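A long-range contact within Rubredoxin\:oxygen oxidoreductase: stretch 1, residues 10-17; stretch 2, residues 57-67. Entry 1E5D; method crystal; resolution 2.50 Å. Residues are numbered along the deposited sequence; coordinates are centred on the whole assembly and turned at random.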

# COMPACT_ATOMS: atom_id res chain seq x y z
N PHE A 10 44.03 0.36 -7.47
CA PHE A 10 42.67 0.31 -6.96
C PHE A 10 41.67 0.44 -8.11
O PHE A 10 41.62 1.44 -8.83
N HIS A 11 40.84 -0.59 -8.32
CA HIS A 11 39.87 -0.43 -9.40
C HIS A 11 38.45 -0.72 -8.94
O HIS A 11 38.19 -1.61 -8.13
N LEU A 12 37.55 0.08 -9.50
CA LEU A 12 36.11 -0.06 -9.36
C LEU A 12 35.61 -1.08 -10.37
O LEU A 12 35.74 -0.89 -11.58
N VAL A 13 35.03 -2.18 -9.89
CA VAL A 13 34.42 -3.13 -10.83
C VAL A 13 32.97 -3.37 -10.42
O VAL A 13 32.57 -3.06 -9.29
N GLY A 14 32.17 -3.91 -11.33
CA GLY A 14 30.80 -4.28 -11.03
C GLY A 14 29.82 -4.01 -12.14
O GLY A 14 30.10 -4.24 -13.32
N ALA A 15 28.64 -3.49 -11.79
CA ALA A 15 27.62 -3.28 -12.81
C ALA A 15 26.76 -2.06 -12.52
O ALA A 15 26.35 -1.81 -11.39
N ILE A 16 26.51 -1.33 -13.59
CA ILE A 16 25.56 -0.23 -13.60
C ILE A 16 24.17 -0.78 -13.92
O ILE A 16 23.96 -1.41 -14.95
N ASP A 17 23.24 -0.54 -13.00
CA ASP A 17 21.89 -1.06 -13.21
C ASP A 17 20.93 0.06 -13.58
O ASP A 17 20.16 0.57 -12.77
N GLY A 57 28.76 -12.04 -14.07
CA GLY A 57 29.48 -11.93 -15.32
C GLY A 57 30.10 -10.57 -15.54
O GLY A 57 31.29 -10.46 -15.85
N GLU A 58 29.32 -9.49 -15.40
CA GLU A 58 29.93 -8.17 -15.60
C GLU A 58 31.05 -7.95 -14.60
O GLU A 58 32.04 -7.29 -14.90
N LEU A 59 30.89 -8.50 -13.40
CA LEU A 59 31.92 -8.32 -12.39
C LEU A 59 33.20 -9.03 -12.82
O LEU A 59 34.28 -8.45 -12.80
N LEU A 60 33.07 -10.30 -13.22
CA LEU A 60 34.27 -11.07 -13.55
C LEU A 60 34.97 -10.47 -14.77
O LEU A 60 36.20 -10.44 -14.84
N CYS A 61 34.17 -9.99 -15.72
CA CYS A 61 34.72 -9.37 -16.91
C CYS A 61 35.58 -8.17 -16.51
O CYS A 61 36.70 -7.99 -16.98
N GLY A 62 35.04 -7.35 -15.61
CA GLY A 62 35.71 -6.13 -15.18
C GLY A 62 37.00 -6.48 -14.49
O GLY A 62 38.06 -5.99 -14.86
N ILE A 63 36.88 -7.35 -13.49
CA ILE A 63 38.02 -7.90 -12.80
C ILE A 63 39.11 -8.35 -13.78
O ILE A 63 40.26 -7.95 -13.69
N ALA A 64 38.69 -9.20 -14.72
CA ALA A 64 39.62 -9.81 -15.66
C ALA A 64 40.33 -8.76 -16.50
O ALA A 64 41.40 -9.03 -17.05
N SER A 65 39.75 -7.57 -16.60
CA SER A 65 40.32 -6.49 -17.40
C SER A 65 41.63 -6.00 -16.79
O SER A 65 42.46 -5.38 -17.43
N VAL A 66 41.77 -6.33 -15.51
CA VAL A 66 42.92 -5.94 -14.71
C VAL A 66 43.86 -7.12 -14.49
O VAL A 66 45.08 -6.99 -14.51
N ILE A 67 43.26 -8.28 -14.27
CA ILE A 67 43.97 -9.46 -13.81
C ILE A 67 43.13 -10.72 -13.95
O ILE A 67 41.90 -10.65 -13.94

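This is a small, mostly apolar strand-on-helix contact, burying 359 Å² in all, with no direct hydrogen bond between the stretches and one water bridging them at one end. The strand 10-13 runs nearly antiparallel to the helix 57-64, at 155°, and the axes approach to 8.3 Å.

Strand alternation sets the first rule: His-11 and Val-13 point their CB atoms toward the other stretch, while Phe-10 and Leu-12 make no contact with it. Val-13, chi1 in m, is the central wedge. Its CG2 meets Leu-59 CD1 at 3.4 Å and lies 4.3 Å from Ile-63 CG1, while its CG1 sits 3.6 Å from Gly-62 C, against bare helix backbone. A CB on Gly-62 would point toward the strand and come only 3.3 Å from Val-13 CG1, so glycine leaves the valine its space. Leu-59 (t, p) starts sideways, but its end comes nearer, bringing CD1 to 4.1 Å from Gly-14 N.

Gly-14, where the chain turns its corner, follows a different rule: its phi/psi of 142/-138 would jam a CB against the preceding carbonyl, so the backbone itself calls for glycine.

Further along stretch 2, Val-66 (t) covers one face of the His-11 ring (chi1 m). Val-66 CG2 lies 3.9 Å from the centroid of the His-11 ring, nearly along the normal, a CH-pi contact, and Val-66 CG1 is 3.8 Å from His-11 NE2, a nitrogen satisfied elsewhere in the structure.

At the other end Glu-58, chi1 in m, packs its CB 3.7 Å from Gly-14 O and carries OE1 to 3.4 Å from Ala-15 CB. The water accepts from Ile-16 N at 2.9 Å and donates to Glu-58 OE1 at 2.9 Å, linking strand backbone to helix carboxylate.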

# COMPACT_ATOMS: atom_id res chain seq x y z
CB PHE A 10 42.38 1.41 -5.96
CG PHE A 10 42.96 1.27 -4.57
CD1 PHE A 10 44.32 1.43 -4.35
CD2 PHE A 10 42.14 0.99 -3.49
CE1 PHE A 10 44.85 1.31 -3.08
CE2 PHE A 10 42.66 0.88 -2.21
CZ PHE A 10 44.02 1.04 -2.01
CB HIS A 11 40.20 -1.33 -10.59
CG HIS A 11 41.63 -1.26 -11.01
ND1 HIS A 11 42.03 -0.63 -12.17
CD2 HIS A 11 42.75 -1.75 -10.42
CE1 HIS A 11 43.34 -0.73 -12.28
NE2 HIS A 11 43.80 -1.40 -11.24
CB LEU A 12 35.47 1.30 -9.57
CG LEU A 12 33.96 1.48 -9.61
CD1 LEU A 12 33.43 1.30 -11.02
CD2 LEU A 12 33.25 0.54 -8.65
CB VAL A 13 35.16 -4.47 -10.88
CG1 VAL A 13 36.49 -4.33 -11.61
CG2 VAL A 13 35.39 -5.02 -9.48
CB ALA A 15 26.74 -4.51 -12.91
CB ILE A 16 25.90 0.86 -14.63
CG1 ILE A 16 27.37 1.25 -14.67
CG2 ILE A 16 25.03 2.08 -14.36
CD1 ILE A 16 27.63 2.74 -14.67
CB ASP A 17 21.47 -1.81 -11.95
CG ASP A 17 20.23 -2.66 -12.11
OD1 ASP A 17 19.44 -2.37 -13.02
OD2 ASP A 17 20.06 -3.62 -11.32
CB GLU A 58 28.91 -7.05 -15.46
CG GLU A 58 27.72 -7.13 -16.39
CD GLU A 58 27.21 -5.74 -16.76
OE1 GLU A 58 27.67 -4.76 -16.14
OE2 GLU A 58 26.35 -5.66 -17.67
CB LEU A 59 31.45 -8.82 -11.02
CG LEU A 59 32.47 -8.88 -9.90
CD1 LEU A 59 33.03 -7.50 -9.58
CD2 LEU A 59 31.86 -9.49 -8.64
CB LEU A 60 33.92 -12.53 -13.79
CG LEU A 60 33.63 -13.37 -12.55
CD1 LEU A 60 32.90 -14.65 -12.95
CD2 LEU A 60 34.91 -13.66 -11.79
CB CYS A 61 33.62 -8.92 -17.86
SG CYS A 61 33.72 -9.58 -19.55
CB ILE A 63 37.63 -9.14 -11.96
CG1 ILE A 63 36.77 -8.84 -10.74
CG2 ILE A 63 38.89 -9.91 -11.58
CD1 ILE A 63 36.61 -10.00 -9.78
CB ALA A 64 38.89 -10.80 -16.56
CB SER A 65 39.35 -5.32 -17.52
OG SER A 65 39.42 -4.48 -16.38
CB VAL A 66 42.45 -5.40 -13.35
CG1 VAL A 66 43.64 -5.02 -12.48
CG2 VAL A 66 41.52 -4.20 -13.54
CB ILE A 67 44.37 -9.28 -12.33
CG1 ILE A 67 45.53 -10.17 -11.90
CG2 ILE A 67 43.15 -9.46 -11.43
CD1 ILE A 67 45.74 -10.29 -10.41
O HOH W 1 27.28 -1.91 -16.32